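Local coordinates for single-stranded DNA-binding protein (Thermoanaerobacter tengcongensis, PDB 4GS3) that probably binds single-stranded DNA as a PriB primosome protein, of which this chain is the N-terminal OB-fold domain, at residues N12-G18 and V72-L78. Residues are numbered along the deposited sequence; the frame is centred on the assembly and turned at random.
Sequences NTVTLVG and VKIEGQL
The N12 side chain (chi1 t) reaches across to the L78 backbone and pairs with it twice: L78 N donates to N12 OD1 (2.9 Å), and N12 ND2 donates to L78 O (2.9 Å). It thus carries the pairing beyond the strand's N-terminal start at V14. Both segments are extended. Strand 14-18 runs antiparallel to 72-78, at 166° and 4.7 Å between axes. Hydrogen-bonded pairs are V14-G76 (V14 N to G76 O 2.8 Å, G76 N to V14 O 2.9 Å), L16-I74 (L16 N to I74 O 2.9 Å, I74 N to L16 O 2.8 Å) and G18-V72 (G18 N to V72 O 3.1 Å, V72 N to G18 O 2.9 Å). T15-E75 and V17-K73 are non-hydrogen-bonded, CA-CA 4.6 and 4.4 Å; these four share a face, where T15 CG2 touches K73 CE (3.7 Å). E75 (chi1 t, chi2 m) brings OE1 to T13 OG1, the donor (2.6 Å), and to R100, a salt bridge. V14, L16, V72 and I74 point oppositely; V14 CG2 meets L78 CB (3.9 Å). In this curled OB-fold sheet, L16 and I74 reach strands 33-43 and 49-57; V72 touches L40 and I102; strand 93-105 pairs with the far edge of 72-78.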
loop_
_atom_site.group_PDB
_atom_site.type_symbol
_atom_site.label_atom_id
_atom_site.label_comp_id
_atom_site.label_asym_id
_atom_site.label_seq_id
_atom_site.Cartn_x
_atom_site.Cartn_y
_atom_site.Cartn_z
ATOM N N ASN A 12 7.652 -4.175 14.086
ATOM C CA ASN A 12 7.787 -3.795 12.700
ATOM C C ASN A 12 6.452 -3.180 12.318
ATOM O O ASN A 12 5.483 -3.892 12.027
ATOM C CB ASN A 12 8.156 -4.986 11.853
ATOM C CG ASN A 12 8.311 -4.688 10.404
ATOM O OD1 ASN A 12 7.834 -3.639 9.920
ATOM N ND2 ASN A 12 8.979 -5.574 9.690
ATOM N N THR A 13 6.386 -1.846 12.330
ATOM C CA THR A 13 5.146 -1.172 12.052
ATOM C C THR A 13 5.473 0.070 11.221
ATOM O O THR A 13 6.377 0.815 11.520
ATOM C CB THR A 13 4.380 -0.815 13.319
ATOM O OG1 THR A 13 3.153 -0.135 13.023
ATOM C CG2 THR A 13 5.221 0.092 14.221
ATOM N N VAL A 14 4.633 0.279 10.235
ATOM C CA VAL A 14 4.711 1.413 9.328
ATOM C C VAL A 14 3.335 2.060 9.272
ATOM O O VAL A 14 2.346 1.363 9.072
ATOM C CB VAL A 14 5.074 0.944 7.891
ATOM C CG1 VAL A 14 5.171 2.181 6.957
ATOM C CG2 VAL A 14 6.380 0.166 7.904
ATOM N N THR A 15 3.275 3.371 9.449
ATOM C CA THR A 15 2.026 4.137 9.233
ATOM C C THR A 15 2.323 5.184 8.178
ATOM O O THR A 15 3.288 5.953 8.306
ATOM C CB THR A 15 1.515 4.753 10.524
ATOM O OG1 THR A 15 1.255 3.717 11.472
ATOM C CG2 THR A 15 0.204 5.499 10.251
ATOM N N LEU A 16 1.451 5.249 7.165
ATOM C CA LEU A 16 1.587 6.195 6.058
ATOM C C LEU A 16 0.247 6.849 5.790
ATOM O O LEU A 16 -0.796 6.168 5.831
ATOM C CB LEU A 16 2.022 5.482 4.784
ATOM C CG LEU A 16 3.352 4.710 4.872
ATOM C CD1 LEU A 16 3.540 3.891 3.625
ATOM C CD2 LEU A 16 4.541 5.635 5.081
ATOM N N VAL A 17 0.263 8.128 5.450
ATOM C CA VAL A 17 -0.915 8.812 4.912
ATOM C C VAL A 17 -0.491 9.426 3.610
ATOM O O VAL A 17 0.451 10.226 3.558
ATOM C CB VAL A 17 -1.444 9.884 5.866
ATOM C CG1 VAL A 17 -2.688 10.519 5.222
ATOM C CG2 VAL A 17 -1.780 9.316 7.234
ATOM N N GLY A 18 -1.150 9.069 2.518
ATOM C CA GLY A 18 -0.807 9.628 1.224
ATOM C C GLY A 18 -1.809 9.231 0.158
ATOM O O GLY A 18 -2.937 8.810 0.482
ATOM N N VAL A 72 -5.405 7.731 1.457
ATOM C CA VAL A 72 -5.537 6.611 2.377
ATOM C C VAL A 72 -4.586 6.802 3.554
ATOM O O VAL A 72 -3.541 7.425 3.459
ATOM C CB VAL A 72 -5.264 5.274 1.693
ATOM C CG1 VAL A 72 -6.256 4.972 0.619
ATOM C CG2 VAL A 72 -3.849 5.196 1.120
ATOM N N LYS A 73 -4.988 6.179 4.659
ATOM C CA LYS A 73 -4.083 5.891 5.771
ATOM C C LYS A 73 -3.853 4.388 5.777
ATOM O O LYS A 73 -4.829 3.607 5.784
ATOM C CB LYS A 73 -4.641 6.339 7.096
ATOM C CG LYS A 73 -3.737 6.068 8.274
ATOM C CD LYS A 73 -4.280 6.595 9.567
ATOM C CE LYS A 73 -3.374 6.384 10.719
ATOM N NZ LYS A 73 -3.954 6.763 12.038
ATOM N N ILE A 74 -2.596 3.962 5.798
ATOM C CA ILE A 74 -2.206 2.582 5.803
ATOM C C ILE A 74 -1.387 2.285 7.029
ATOM O O ILE A 74 -0.480 3.072 7.371
ATOM C CB ILE A 74 -1.387 2.209 4.561
ATOM C CG1 ILE A 74 -2.271 2.393 3.310
ATOM C CG2 ILE A 74 -0.791 0.838 4.589
ATOM C CD1 ILE A 74 -1.543 2.344 2.026
ATOM N N GLU A 75 -1.653 1.167 7.679
ATOM C CA GLU A 75 -0.777 0.579 8.650
ATOM C C GLU A 75 -0.311 -0.753 8.092
ATOM O O GLU A 75 -1.120 -1.533 7.596
ATOM C CB GLU A 75 -1.381 0.343 10.038
ATOM C CG GLU A 75 -0.282 0.030 11.093
ATOM C CD GLU A 75 0.303 -1.345 11.178
ATOM O OE1 GLU A 75 1.468 -1.532 11.601
ATOM O OE2 GLU A 75 -0.395 -2.313 10.750
ATOM N N GLY A 76 0.966 -1.081 8.243
ATOM C CA GLY A 76 1.450 -2.359 7.811
ATOM C C GLY A 76 2.854 -2.662 8.292
ATOM O O GLY A 76 3.378 -2.002 9.142
ATOM N N GLN A 77 3.383 -3.708 7.724
ATOM C CA GLN A 77 4.653 -4.295 8.100
ATOM C C GLN A 77 5.638 -4.059 6.974
ATOM O O GLN A 77 5.289 -4.343 5.808
ATOM C CB GLN A 77 4.475 -5.799 8.299
ATOM C CG GLN A 77 5.627 -6.578 8.873
ATOM C CD GLN A 77 5.279 -8.047 9.086
ATOM O OE1 GLN A 77 4.711 -8.669 8.191
ATOM N NE2 GLN A 77 5.528 -8.552 10.250
ATOM N N LEU A 78 6.856 -3.615 7.230
ATOM C CA LEU A 78 7.843 -3.465 6.170
ATOM C C LEU A 78 8.472 -4.841 5.944
ATOM O O LEU A 78 9.109 -5.384 6.844
ATOM C CB LEU A 78 8.910 -2.439 6.525
ATOM C CG LEU A 78 9.881 -2.046 5.449
ATOM C CD1 LEU A 78 9.169 -1.430 4.238
ATOM C CD2 LEU A 78 10.935 -1.063 5.976
#